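Local structure of putative exported protein (Bacteroides fragilis NCTC 9343, 3IEE) at residues Y108-T113 / D131-L136; S180-I185 / A205-Q210; L79-C84 / N92-Y97; L168-M173 / K215-V220. The protein is of unknown function but is probably an exported, membrane-anchored lipoprotein, with helix as its only regular secondary structure. One frame throughout, in Å; residues are numbered along the deposited sequence. Where two conformers were deposited one is given.

How the contacts relate
Of the four contacts, 1 and 2 join helix to helix, and 3 and 4 join a loop to a helix. Contacts 2 and 3 are buried, whereas contacts 1 and 4 are only partly buried; contact 2 lies nearest the middle of the chain. Contacts 1 and 2 link near-antiparallel helices, each with a single side-chain hydrogen bond set among aliphatic groups. Contacts 3 and 4 have no clear direct hydrogen bond, and contact 4 uses a bridging water. Helix 87-119 serves contacts 1 and 3, about 26 Å apart between centres, while helix 169-189 serves contacts 2 and 4, whose centres are about 17 Å apart.

Contact 1 of 4, residues Y108-T113 / D131-L136; sequences YANFDT and DVNYQL
Asn110 and Asn133 meet through their side-chain amides, and the bond between them is the one hydrogen bond joining 108-113 to 131-136. Asn110 CG stands anti to the carbonyl carbon (chi1 -74°), and beyond it ND2 donates to Asn133 OD1 over 3.0 Å at an N-H...O angle of 156°. The acceptor lies in the amide plane of Asn110, while the donor is somewhat tilted from the carbonyl plane of Asn133. The same oxygen also rests 3.1 Å from Asn110 CB, so Asn133 touches both the root and the tip of its partner. Two methyl groups also lie against the Asn110 amide nitrogen: Val132 CG1 and Leu136 CD1 each come within 3.5 Å of ND2, and the Leu136 side chain crosses that of Asn110 at about a right angle. The backbones behind these groups form an antiparallel helical hairpin, helix 87-119 turning through a short loop into helix 123-162; here the local axes pass 10.1 Å apart with their directions at 163°. A second bond orients the acceptor, because Asn133 ND2 is hydrogen-bonded to Phe107 O on helix 87-119. Both ends of this buried amide are therefore tied to the same helix, which fixes its rotation and turns OD1 to Asn110. Farther out, Leu136 packs on Ala103 and Phe107, and Asn110 leans on Leu129. Phe111 leads its ring away from the hairpin partner to Val49, Tyr52 and Met53 of helix 43-56, which also covers Asn133 through Met53.

Contact 2 of 4, residues S180-I185 / A205-Q210; sequences STMQSI and AELTKQ. With EDO (1,2-ethanediol), chain H.
Leu207 carries the apolar part of this contact, touching three residues of 180-185. Its chi1 of -174° sets CG anti to the backbone N. Leu207 CD2 lies 3.6 Å from CG of the selenomethionine Met182 and 3.9 Å from Ile185 CD1. Nearer its root, Leu207 CB packs 3.9 Å from Thr181 CG2 as the two side chains slide past each other in opposite directions. Phe240 and Ile241 of helix 224-247 cover the leucine further, within a helical bundle in which 169-189 and 197-215 run nearly antiparallel here.

The polar part is one short hydrogen bond. Thr181 and Gln210 reach toward each other tip to tip, and Thr181 OG1 donates to Gln210 OE1 over 2.6 Å, in the carbonyl plane on a lone pair, with a C=O...O angle of 112°. Beyond CG the glutamine chain is extended, which carries its amide across the gap. Lys177 O, one turn earlier, competes for the same hydroxyl proton.

Away from the partner helix, a 1,2-ethanediol, probably from the crystallisation liquor, donates from O1 to Ser180 O and pairs through O2 with Ser180 OG.

Thr181 thus divides its two branches between the two chemistries: its methyl joins the hydrocarbon packing, while the single proton of its buried hydroxyl is shared between Gln210 OE1 across the interface and a carbonyl of its own helix.

Contact 3 of 4, residues L79-C84 / N92-Y97; sequences LNPGNC and NLKQNY. With EDO (1,2-ethanediol), chain G.
Leu79 and Pro81 lie in the loop that links helix 75-78 to helix 87-119 and folds back along the side of the longer helix, passing Lys94 before Leu93, against the helix direction. Lys94 is the central residue. Its aliphatic part lies by the loop backbone, with CG 3.3 Å from Leu79 O, and Pro81 CD meets that same Lys94 CG at 3.7 Å, the two side chains crossing at about a right angle. A bend at chi3 (-72°) turns CE out of the extended line of the chain; beyond it, Lys94 NZ donates to O1 of a 1,2-ethanediol at 2.6 Å.

Apolar groups meet at two further points: Pro81 CB with Leu93 CD1 at 3.9 Å, and Leu79 CD2 with Tyr97 CB at 3.7 Å. The Tyr97 ring leads away to helix 17-40, where its OH is hydrogen-bonded to Ser33 OG. Pro81 O is hydrogen-bonded to Arg90 NE, tying the loop to helix 87-119.

With no hydrogen bond between the two segments, their contact rests on packing of apolar groups and of a carbonyl oxygen on a methylene, while the lysine ammonium bonds a diol probably from the crystallisation liquor.

Contact 4 of 4, residues L168-M173 / K215-V220; sequences LKAQIM and KKLPVV
Gln171 reaches from helix 169-189 to the loop at 217-220, and its amide makes the touch. From CB the chain goes to CG beside the backbone N, and a bend at chi2 (74°) turns CD toward the loop. There CD lies 4.1 Å from Val220 CG2, with OE1 at a similar distance from that methyl. The tip comes closer: NE2 is 3.6 Å from Val220 CG2 and 4.0 Å from Leu217 CB. It also donates to a water at 3.2 Å, and this water in turn donates to Pro218 O over 2.8 Å, so that a bridge joins the amide to the loop backbone. The loop itself connects helix 197-215 to helix 224-247 and passes over the beginning of helix 169-189, bringing three successive helices of the C-terminal bundle together at one end. Apolar pairs flank the glutamine. Leu168, at the N-cap position of the helix, sets CD2 at 3.6 Å from Val220 CB, the two side chains crossing obliquely. Two residues on, Ala170 CB lies 3.9 Å from Leu217 CD2 and equally near the other methyl, CD1. Tyr230 of helix 224-247 packs on both Gln171 and Leu217, while Leu168 also touches Met227 of the same helix.

Contact 1 of 4, residues Y108-T113 / D131-L136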
loop_
_atom_site.group_PDB
_atom_site.type_symbol
_atom_site.label_atom_id
_atom_site.label_comp_id
_atom_site.label_asym_id
_atom_site.label_seq_id
_atom_site.Cartn_x
_atom_site.Cartn_y
_atom_site.Cartn_z
ATOM N N TYR A 108 14.300 12.909 0.207
ATOM C CA TYR A 108 14.499 13.848 -0.901
ATOM C C TYR A 108 15.560 14.924 -0.680
ATOM O O TYR A 108 16.259 15.225 -1.635
ATOM C CB TYR A 108 13.180 14.476 -1.361
ATOM C CG TYR A 108 12.338 13.479 -2.113
ATOM C CD1 TYR A 108 12.639 13.134 -3.428
ATOM C CD2 TYR A 108 11.285 12.838 -1.492
ATOM C CE1 TYR A 108 11.872 12.181 -4.115
ATOM C CE2 TYR A 108 10.527 11.885 -2.148
ATOM C CZ TYR A 108 10.814 11.565 -3.462
ATOM O OH TYR A 108 10.009 10.598 -4.067
ATOM N N ALA A 109 15.706 15.455 0.542
ATOM C CA ALA A 109 16.894 16.277 0.904
ATOM C C ALA A 109 18.224 15.535 0.651
ATOM O O ALA A 109 19.188 16.104 0.071
ATOM C CB ALA A 109 16.811 16.731 2.361
ATOM N N ASN A 110 18.280 14.284 1.096
ATOM C CA ASN A 110 19.470 13.450 0.965
ATOM C C ASN A 110 19.861 13.191 -0.479
ATOM O O ASN A 110 21.043 13.005 -0.765
ATOM C CB ASN A 110 19.286 12.087 1.648
ATOM C CG ASN A 110 19.330 12.170 3.148
ATOM O OD1 ASN A 110 19.702 13.190 3.728
ATOM N ND2 ASN A 110 18.959 11.084 3.791
ATOM N N PHE A 111 18.876 13.113 -1.366
ATOM C CA PHE A 111 19.145 12.927 -2.803
ATOM C C PHE A 111 19.976 14.079 -3.352
ATOM O O PHE A 111 20.962 13.859 -4.045
ATOM C CB PHE A 111 17.805 12.787 -3.566
ATOM C CG PHE A 111 17.960 12.666 -5.054
ATOM C CD1 PHE A 111 18.527 11.551 -5.605
ATOM C CD2 PHE A 111 17.516 13.669 -5.897
ATOM C CE1 PHE A 111 18.681 11.428 -6.969
ATOM C CE2 PHE A 111 17.643 13.547 -7.283
ATOM C CZ PHE A 111 18.221 12.412 -7.810
ATOM N N ASP A 112 19.592 15.313 -3.020
ATOM C CA ASP A 112 20.346 16.481 -3.450
ATOM C C ASP A 112 21.777 16.469 -2.886
ATOM O O ASP A 112 22.753 16.673 -3.596
ATOM C CB ASP A 112 19.624 17.759 -2.994
ATOM C CG ASP A 112 18.249 17.955 -3.664
ATOM O OD1 ASP A 112 17.930 17.297 -4.669
ATOM O OD2 ASP A 112 17.472 18.793 -3.161
ATOM N N THR A 113 21.902 16.203 -1.598
ATOM C CA THR A 113 23.214 16.153 -0.956
ATOM C C THR A 113 24.111 15.068 -1.557
ATOM O O THR A 113 25.328 15.253 -1.713
ATOM C CB THR A 113 23.060 15.936 0.560
ATOM O OG1 THR A 113 22.081 16.861 1.046
ATOM C CG2 THR A 113 24.434 16.176 1.285
ATOM N N ASP A 131 23.099 4.503 1.415
ATOM C CA ASP A 131 22.660 3.489 2.381
ATOM C C ASP A 131 21.586 4.048 3.326
ATOM O O ASP A 131 20.629 3.360 3.647
ATOM C CB ASP A 131 23.841 2.905 3.159
ATOM C CG ASP A 131 24.723 1.983 2.314
ATOM O OD1 ASP A 131 24.263 1.425 1.298
ATOM O OD2 ASP A 131 25.912 1.808 2.695
ATOM N N VAL A 132 21.734 5.285 3.746
ATOM C CA VAL A 132 20.702 5.933 4.544
ATOM C C VAL A 132 19.382 6.008 3.792
ATOM O O VAL A 132 18.306 5.805 4.362
ATOM C CB VAL A 132 21.119 7.337 4.912
ATOM C CG1 VAL A 132 19.986 8.149 5.404
ATOM C CG2 VAL A 132 22.270 7.304 5.975
ATOM N N ASN A 133 19.431 6.298 2.500
ATOM C CA ASN A 133 18.198 6.375 1.723
ATOM C C ASN A 133 17.536 5.038 1.481
ATOM O O ASN A 133 16.306 4.989 1.432
ATOM C CB ASN A 133 18.394 7.154 0.402
ATOM C CG ASN A 133 18.043 8.637 0.529
ATOM O OD1 ASN A 133 18.033 9.203 1.620
ATOM N ND2 ASN A 133 17.770 9.284 -0.601
ATOM N N TYR A 134 18.300 3.939 1.389
ATOM C CA TYR A 134 17.669 2.625 1.351
ATOM C C TYR A 134 16.850 2.408 2.626
ATOM O O TYR A 134 15.720 1.920 2.561
ATOM C CB TYR A 134 18.656 1.478 1.198
ATOM C CG TYR A 134 19.326 1.345 -0.152
ATOM C CD1 TYR A 134 18.581 1.236 -1.342
ATOM C CD2 TYR A 134 20.716 1.253 -0.219
ATOM C CE1 TYR A 134 19.218 1.100 -2.573
ATOM C CE2 TYR A 134 21.375 1.113 -1.445
ATOM C CZ TYR A 134 20.622 1.030 -2.608
ATOM O OH TYR A 134 21.333 0.856 -3.787
ATOM N N GLN A 135 17.416 2.772 3.773
ATOM C CA GLN A 135 16.716 2.643 5.056
ATOM C C GLN A 135 15.478 3.550 5.189
ATOM O O GLN A 135 14.463 3.123 5.725
ATOM C CB GLN A 135 17.678 2.904 6.227
ATOM C CG GLN A 135 17.050 2.657 7.615
ATOM C CD GLN A 135 16.568 1.217 7.777
ATOM O OE1 GLN A 135 17.269 0.286 7.394
ATOM N NE2 GLN A 135 15.360 1.037 8.311
ATOM N N LEU A 136 15.575 4.795 4.730
ATOM C CA LEU A 136 14.421 5.715 4.718
ATOM C C LEU A 136 13.315 5.191 3.826
ATOM O O LEU A 136 12.115 5.301 4.182
ATOM C CB LEU A 136 14.837 7.141 4.274
ATOM C CG LEU A 136 15.656 7.933 5.309
ATOM C CD1 LEU A 136 16.229 9.178 4.739
ATOM C CD2 LEU A 136 14.741 8.275 6.527
#

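Contact 2 of 4, residues S180-I185 / A205-Q210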
loop_
_atom_site.group_PDB
_atom_site.type_symbol
_atom_site.label_atom_id
_atom_site.label_comp_id
_atom_site.label_asym_id
_atom_site.label_seq_id
_atom_site.Cartn_x
_atom_site.Cartn_y
_atom_site.Cartn_z
ATOM N N SER A 180 -7.767 -4.919 -0.439
ATOM C CA SER A 180 -6.735 -4.295 0.436
ATOM C C SER A 180 -5.519 -5.215 0.630
ATOM O O SER A 180 -4.373 -4.778 0.586
ATOM C CB SER A 180 -7.310 -3.918 1.806
ATOM O OG SER A 180 -8.294 -2.893 1.651
ATOM N N THR A 181 -5.766 -6.504 0.821
ATOM C CA THR A 181 -4.697 -7.441 1.032
ATOM C C THR A 181 -3.851 -7.549 -0.229
ATOM O O THR A 181 -2.599 -7.599 -0.137
ATOM C CB THR A 181 -5.201 -8.852 1.489
ATOM O OG1 THR A 181 -6.159 -8.732 2.565
ATOM C CG2 THR A 181 -4.037 -9.708 1.997
HETATM N N MSE A 182 -4.481 -7.645 -1.412
HETATM C CA MSE A 182 -3.724 -7.670 -2.681
HETATM C C MSE A 182 -2.853 -6.420 -2.849
HETATM O O MSE A 182 -1.683 -6.521 -3.248
HETATM C CB MSE A 182 -4.636 -7.875 -3.879
HETATM C CG MSE A 182 -5.210 -9.316 -3.913
HETATM SE SE MSE A 182 -6.174 -9.647 -5.583
HETATM C CE MSE A 182 -7.821 -8.682 -5.159
ATOM N N GLN A 183 -3.403 -5.261 -2.515
ATOM C CA GLN A 183 -2.626 -4.014 -2.639
ATOM C C GLN A 183 -1.446 -4.006 -1.671
ATOM O O GLN A 183 -0.364 -3.497 -1.985
ATOM C CB GLN A 183 -3.544 -2.794 -2.444
ATOM C CG GLN A 183 -2.885 -1.474 -2.746
ATOM C CD GLN A 183 -2.461 -1.364 -4.199
ATOM O OE1 GLN A 183 -3.312 -1.354 -5.082
ATOM N NE2 GLN A 183 -1.148 -1.307 -4.461
ATOM N N SER A 184 -1.655 -4.556 -0.485
ATOM C CA SER A 184 -0.576 -4.653 0.503
ATOM C C SER A 184 0.565 -5.540 -0.030
ATOM O O SER A 184 1.776 -5.282 0.155
ATOM C CB SER A 184 -1.108 -5.223 1.815
ATOM O OG SER A 184 -0.099 -5.103 2.763
ATOM N N ILE A 185 0.170 -6.639 -0.685
ATOM C CA ILE A 185 1.157 -7.549 -1.262
ATOM C C ILE A 185 1.926 -6.855 -2.393
ATOM O O ILE A 185 3.183 -6.947 -2.493
ATOM C CB ILE A 185 0.478 -8.844 -1.796
ATOM C CG1 ILE A 185 -0.028 -9.699 -0.599
ATOM C CG2 ILE A 185 1.432 -9.584 -2.791
ATOM C CD1 ILE A 185 -1.046 -10.809 -0.926
ATOM N N ALA A 205 -0.640 -15.875 2.718
ATOM C CA ALA A 205 -1.368 -16.799 3.583
ATOM C C ALA A 205 -2.621 -16.131 4.154
ATOM O O ALA A 205 -3.661 -16.772 4.286
ATOM C CB ALA A 205 -0.419 -17.315 4.734
ATOM N N GLU A 206 -2.564 -14.834 4.465
ATOM C CA GLU A 206 -3.771 -14.096 4.911
ATOM C C GLU A 206 -4.788 -14.046 3.793
ATOM O O GLU A 206 -5.997 -14.268 4.015
ATOM C CB GLU A 206 -3.453 -12.668 5.314
ATOM C CG GLU A 206 -2.652 -12.544 6.587
ATOM C CD GLU A 206 -2.248 -11.098 6.886
ATOM O OE1 GLU A 206 -2.807 -10.134 6.267
ATOM O OE2 GLU A 206 -1.336 -10.950 7.748
ATOM N N LEU A 207 -4.306 -13.714 2.600
ATOM C CA LEU A 207 -5.187 -13.648 1.432
ATOM C C LEU A 207 -5.870 -14.998 1.207
ATOM O O LEU A 207 -7.067 -15.078 0.895
ATOM C CB LEU A 207 -4.424 -13.159 0.219
ATOM C CG LEU A 207 -5.284 -12.909 -1.043
ATOM C CD1 LEU A 207 -6.490 -11.992 -0.822
ATOM C CD2 LEU A 207 -4.374 -12.389 -2.155
ATOM N N THR A 208 -5.087 -16.060 1.333
ATOM C CA THR A 208 -5.638 -17.415 1.182
ATOM C C THR A 208 -6.756 -17.717 2.212
ATOM O O THR A 208 -7.796 -18.236 1.848
ATOM C CB THR A 208 -4.527 -18.440 1.234
ATOM O OG1 THR A 208 -3.610 -18.225 0.140
ATOM C CG2 THR A 208 -5.102 -19.870 1.168
ATOM N N LYS A 209 -6.525 -17.368 3.493
ATOM C CA LYS A 209 -7.553 -17.493 4.510
ATOM C C LYS A 209 -8.795 -16.684 4.162
ATOM O O LYS A 209 -9.924 -17.172 4.343
ATOM C CB LYS A 209 -7.037 -17.049 5.882
ATOM C CG LYS A 209 -6.051 -18.001 6.486
ATOM C CD LYS A 209 -5.395 -17.380 7.766
ATOM C CE LYS A 209 -3.835 -17.634 7.855
ATOM N NZ LYS A 209 -2.954 -16.363 8.035
ATOM N N GLN A 210 -8.609 -15.446 3.662
ATOM C CA GLN A 210 -9.751 -14.632 3.243
ATOM C C GLN A 210 -10.517 -15.323 2.105
ATOM O O GLN A 210 -11.764 -15.354 2.055
ATOM C CB GLN A 210 -9.270 -13.212 2.842
ATOM C CG GLN A 210 -8.742 -12.454 4.064
ATOM C CD GLN A 210 -7.857 -11.306 3.763
ATOM O OE1 GLN A 210 -7.711 -10.867 2.620
ATOM N NE2 GLN A 210 -7.195 -10.830 4.817
HETATM C C1 EDO H . -3.722 -0.823 0.926
HETATM O O1 EDO H . -3.268 -2.059 1.525
HETATM C C2 EDO H . -5.208 -0.854 0.553
HETATM O O2 EDO H . -6.054 -0.788 1.734
#

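Contact 3 of 4, residues L79-C84 / N92-Y97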
loop_
_atom_site.group_PDB
_atom_site.type_symbol
_atom_site.label_atom_id
_atom_site.label_comp_id
_atom_site.label_asym_id
_atom_site.label_seq_id
_atom_site.Cartn_x
_atom_site.Cartn_y
_atom_site.Cartn_z
ATOM N N LEU A 79 -3.493 14.311 9.161
ATOM C CA LEU A 79 -2.834 14.630 10.434
ATOM C C LEU A 79 -3.854 14.964 11.516
ATOM O O LEU A 79 -3.460 15.201 12.652
ATOM C CB LEU A 79 -1.846 15.785 10.309
ATOM C CG LEU A 79 -0.562 15.468 9.488
ATOM C CD1 LEU A 79 0.223 16.772 9.115
ATOM C CD2 LEU A 79 0.298 14.477 10.310
ATOM N N ASN A 80 -5.138 15.027 11.160
ATOM C CA ASN A 80 -6.171 15.378 12.128
ATOM C C ASN A 80 -7.307 14.361 12.163
ATOM O O ASN A 80 -8.446 14.715 11.918
ATOM C CB ASN A 80 -6.671 16.802 11.877
ATOM C CG ASN A 80 -5.581 17.811 12.089
ATOM O OD1 ASN A 80 -5.192 18.061 13.236
ATOM N ND2 ASN A 80 -5.031 18.367 10.986
ATOM N N PRO A 81 -6.993 13.096 12.474
ATOM C CA PRO A 81 -8.071 12.113 12.508
ATOM C C PRO A 81 -9.107 12.552 13.547
ATOM O O PRO A 81 -8.746 13.096 14.605
ATOM C CB PRO A 81 -7.369 10.806 12.935
ATOM C CG PRO A 81 -6.152 11.259 13.672
ATOM C CD PRO A 81 -5.718 12.510 12.913
ATOM N N GLY A 82 -10.365 12.340 13.225
ATOM C CA GLY A 82 -11.482 12.771 14.049
ATOM C C GLY A 82 -11.775 11.831 15.202
ATOM O O GLY A 82 -11.157 10.782 15.343
ATOM N N ASN A 83 -12.777 12.204 15.997
ATOM C CA ASN A 83 -13.149 11.489 17.205
ATOM C C ASN A 83 -13.946 10.197 16.958
ATOM O O ASN A 83 -14.373 9.492 17.898
ATOM C CB ASN A 83 -13.852 12.427 18.217
ATOM C CG ASN A 83 -15.236 12.902 17.759
ATOM O OD1 ASN A 83 -15.723 12.487 16.667
ATOM N ND2 ASN A 83 -15.900 13.691 18.604
ATOM N N CYS A 84 -14.149 9.897 15.683
ATOM C CA CYS A 84 -14.631 8.597 15.238
ATOM C C CYS A 84 -13.603 7.505 15.534
ATOM O O CYS A 84 -13.957 6.318 15.541
ATOM C CB CYS A 84 -14.998 8.628 13.743
ATOM S SG CYS A 84 -13.688 9.040 12.664
ATOM N N ASN A 92 -1.652 7.347 17.417
ATOM C CA ASN A 92 -0.865 6.491 16.546
ATOM C C ASN A 92 -0.927 6.828 15.075
ATOM O O ASN A 92 0.079 6.731 14.388
ATOM C CB ASN A 92 -1.205 5.072 16.791
ATOM C CG ASN A 92 -0.889 4.672 18.193
ATOM O OD1 ASN A 92 -0.090 5.355 18.874
ATOM N ND2 ASN A 92 -1.518 3.606 18.662
ATOM N N LEU A 93 -2.103 7.214 14.568
ATOM C CA LEU A 93 -2.207 7.711 13.168
ATOM C C LEU A 93 -1.375 8.965 12.925
ATOM O O LEU A 93 -0.577 9.016 11.990
ATOM C CB LEU A 93 -3.692 7.960 12.811
ATOM C CG LEU A 93 -4.539 6.703 12.679
ATOM C CD1 LEU A 93 -6.021 7.169 12.623
ATOM C CD2 LEU A 93 -4.135 5.889 11.442
ATOM N N LYS A 94 -1.514 9.985 13.797
ATOM C CA LYS A 94 -0.724 11.182 13.729
ATOM C C LYS A 94 0.795 10.885 13.760
ATOM O O LYS A 94 1.542 11.450 12.977
ATOM C CB LYS A 94 -1.101 12.178 14.849
ATOM C CG LYS A 94 -2.485 12.766 14.634
ATOM C CD LYS A 94 -2.833 13.860 15.680
ATOM C CE LYS A 94 -3.080 13.245 17.049
ATOM N NZ LYS A 94 -3.332 14.296 18.140
ATOM N N GLN A 95 1.207 9.969 14.641
ATOM C CA GLN A 95 2.617 9.604 14.791
ATOM C C GLN A 95 3.183 8.979 13.521
ATOM O O GLN A 95 4.275 9.322 13.085
ATOM C CB GLN A 95 2.673 8.614 15.924
ATOM C CG GLN A 95 3.971 8.163 16.449
ATOM C CD GLN A 95 3.681 7.196 17.599
ATOM O OE1 GLN A 95 3.201 7.614 18.667
ATOM N NE2 GLN A 95 3.871 5.893 17.348
ATOM N N ASN A 96 2.422 8.046 12.929
ATOM C CA ASN A 96 2.867 7.373 11.715
ATOM C C ASN A 96 2.902 8.363 10.529
ATOM O O ASN A 96 3.864 8.364 9.738
ATOM C CB ASN A 96 1.995 6.134 11.432
ATOM C CG ASN A 96 2.434 4.889 12.212
ATOM O OD1 ASN A 96 3.431 4.217 11.878
ATOM N ND2 ASN A 96 1.718 4.594 13.265
ATOM N N TYR A 97 1.880 9.188 10.368
ATOM C CA TYR A 97 1.904 10.201 9.290
ATOM C C TYR A 97 3.053 11.179 9.480
ATOM O O TYR A 97 3.752 11.536 8.516
ATOM C CB TYR A 97 0.569 10.919 9.213
ATOM C CG TYR A 97 -0.419 10.246 8.306
ATOM C CD1 TYR A 97 -0.172 10.148 6.931
ATOM C CD2 TYR A 97 -1.577 9.636 8.819
ATOM C CE1 TYR A 97 -1.038 9.534 6.065
ATOM C CE2 TYR A 97 -2.465 9.023 7.957
ATOM C CZ TYR A 97 -2.200 8.957 6.577
ATOM O OH TYR A 97 -3.101 8.357 5.730
HETATM C C1 EDO G . -6.147 13.334 18.570
HETATM O O1 EDO G . -5.896 14.646 18.092
HETATM C C2 EDO G . -6.189 13.233 20.077
HETATM O O2 EDO G . -5.705 11.933 20.478
#

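Contact 4 of 4, residues L168-M173 / K215-V220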
loop_
_atom_site.group_PDB
_atom_site.type_symbol
_atom_site.label_atom_id
_atom_site.label_comp_id
_atom_site.label_asym_id
_atom_site.label_seq_id
_atom_site.Cartn_x
_atom_site.Cartn_y
_atom_site.Cartn_z
ATOM N N LEU A 168 -26.101 -8.463 0.399
ATOM C CA LEU A 168 -24.752 -8.866 -0.036
ATOM C C LEU A 168 -23.612 -8.291 0.808
ATOM O O LEU A 168 -22.456 -8.276 0.359
ATOM C CB LEU A 168 -24.538 -8.490 -1.484
ATOM C CG LEU A 168 -25.550 -9.028 -2.484
ATOM C CD1 LEU A 168 -25.251 -8.461 -3.823
ATOM C CD2 LEU A 168 -25.538 -10.560 -2.510
ATOM N N LYS A 169 -23.911 -7.895 2.043
ATOM C CA LYS A 169 -22.891 -7.351 2.947
ATOM C C LYS A 169 -21.651 -8.236 3.026
ATOM O O LYS A 169 -20.551 -7.742 2.877
ATOM C CB LYS A 169 -23.516 -7.153 4.328
ATOM C CG LYS A 169 -22.541 -6.851 5.465
ATOM C CD LYS A 169 -23.294 -6.535 6.742
ATOM C CE LYS A 169 -23.722 -7.747 7.503
ATOM N NZ LYS A 169 -25.087 -7.469 8.111
ATOM N N ALA A 170 -21.814 -9.536 3.296
ATOM C CA ALA A 170 -20.627 -10.415 3.416
ATOM C C ALA A 170 -19.758 -10.413 2.157
ATOM O O ALA A 170 -18.496 -10.337 2.219
ATOM C CB ALA A 170 -21.009 -11.878 3.790
ATOM N N GLN A 171 -20.411 -10.498 1.004
ATOM C CA GLN A 171 -19.706 -10.532 -0.278
ATOM C C GLN A 171 -18.980 -9.192 -0.514
ATOM O O GLN A 171 -17.781 -9.135 -0.836
ATOM C CB GLN A 171 -20.673 -10.867 -1.430
ATOM C CG GLN A 171 -21.266 -12.294 -1.373
ATOM C CD GLN A 171 -22.323 -12.525 -0.330
ATOM O OE1 GLN A 171 -22.846 -11.576 0.261
ATOM N NE2 GLN A 171 -22.718 -13.806 -0.128
ATOM N N ILE A 172 -19.700 -8.092 -0.314
ATOM C CA ILE A 172 -19.116 -6.743 -0.467
ATOM C C ILE A 172 -17.871 -6.566 0.440
ATOM O O ILE A 172 -16.796 -6.107 0.001
ATOM C CB ILE A 172 -20.190 -5.638 -0.196
ATOM C CG1 ILE A 172 -21.323 -5.703 -1.225
ATOM C CG2 ILE A 172 -19.533 -4.231 -0.228
ATOM C CD1 ILE A 172 -22.613 -4.941 -0.793
HETATM N N MSE A 173 -18.006 -6.952 1.706
HETATM C CA MSE A 173 -16.925 -6.853 2.659
HETATM C C MSE A 173 -15.714 -7.715 2.292
HETATM O O MSE A 173 -14.547 -7.240 2.389
HETATM C CB MSE A 173 -17.451 -7.104 4.078
HETATM C CG MSE A 173 -18.385 -5.960 4.548
HETATM SE SE MSE A 173 -19.027 -6.265 6.364
HETATM C CE MSE A 173 -17.339 -6.013 7.293
ATOM N N LYS A 215 -15.160 -18.425 -0.021
ATOM C CA LYS A 215 -15.690 -19.630 -0.698
ATOM C C LYS A 215 -16.765 -20.360 0.130
ATOM O O LYS A 215 -17.574 -21.134 -0.417
ATOM C CB LYS A 215 -14.543 -20.574 -1.041
ATOM C CG LYS A 215 -13.649 -20.138 -2.210
ATOM C CD LYS A 215 -12.476 -21.079 -2.389
ATOM C CE LYS A 215 -11.662 -20.742 -3.592
ATOM N NZ LYS A 215 -10.374 -21.546 -3.633
ATOM N N LYS A 216 -16.814 -20.098 1.444
ATOM C CA LYS A 216 -17.848 -20.649 2.272
ATOM C C LYS A 216 -19.152 -19.880 2.207
ATOM O O LYS A 216 -20.154 -20.370 2.715
ATOM C CB LYS A 216 -17.386 -20.733 3.744
ATOM C CG LYS A 216 -16.125 -21.525 3.900
ATOM C CD LYS A 216 -15.647 -21.522 5.344
ATOM C CE LYS A 216 -14.257 -22.155 5.389
ATOM N NZ LYS A 216 -13.778 -22.221 6.750
ATOM N N LEU A 217 -19.163 -18.673 1.620
ATOM C CA LEU A 217 -20.351 -17.856 1.710
ATOM C C LEU A 217 -21.494 -18.491 0.848
ATOM O O LEU A 217 -21.214 -19.066 -0.227
ATOM C CB LEU A 217 -20.051 -16.411 1.304
ATOM C CG LEU A 217 -19.070 -15.605 2.189
ATOM C CD1 LEU A 217 -18.808 -14.260 1.545
ATOM C CD2 LEU A 217 -19.641 -15.538 3.621
ATOM N N PRO A 218 -22.768 -18.318 1.239
ATOM C CA PRO A 218 -23.819 -18.882 0.445
ATOM C C PRO A 218 -24.116 -18.079 -0.834
ATOM O O PRO A 218 -23.741 -16.930 -0.936
ATOM C CB PRO A 218 -25.034 -18.841 1.369
ATOM C CG PRO A 218 -24.783 -17.643 2.166
ATOM C CD PRO A 218 -23.323 -17.618 2.417
ATOM N N VAL A 219 -24.797 -18.730 -1.776
ATOM C CA VAL A 219 -25.492 -18.031 -2.869
ATOM C C VAL A 219 -26.620 -17.192 -2.279
ATOM O O VAL A 219 -27.421 -17.695 -1.474
ATOM C CB VAL A 219 -26.027 -19.034 -3.890
ATOM C CG1 VAL A 219 -26.976 -18.388 -4.915
ATOM C CG2 VAL A 219 -24.830 -19.706 -4.550
ATOM N N VAL A 220 -26.674 -15.922 -2.702
ATOM C CA VAL A 220 -27.755 -15.024 -2.313
ATOM C C VAL A 220 -28.725 -14.953 -3.512
ATOM O O VAL A 220 -28.369 -14.502 -4.605
ATOM C CB VAL A 220 -27.255 -13.659 -1.907
ATOM C CG1 VAL A 220 -28.442 -12.804 -1.454
ATOM C CG2 VAL A 220 -26.240 -13.805 -0.766
HETATM O O HOH W 1 -21.448 -15.898 -2.124
#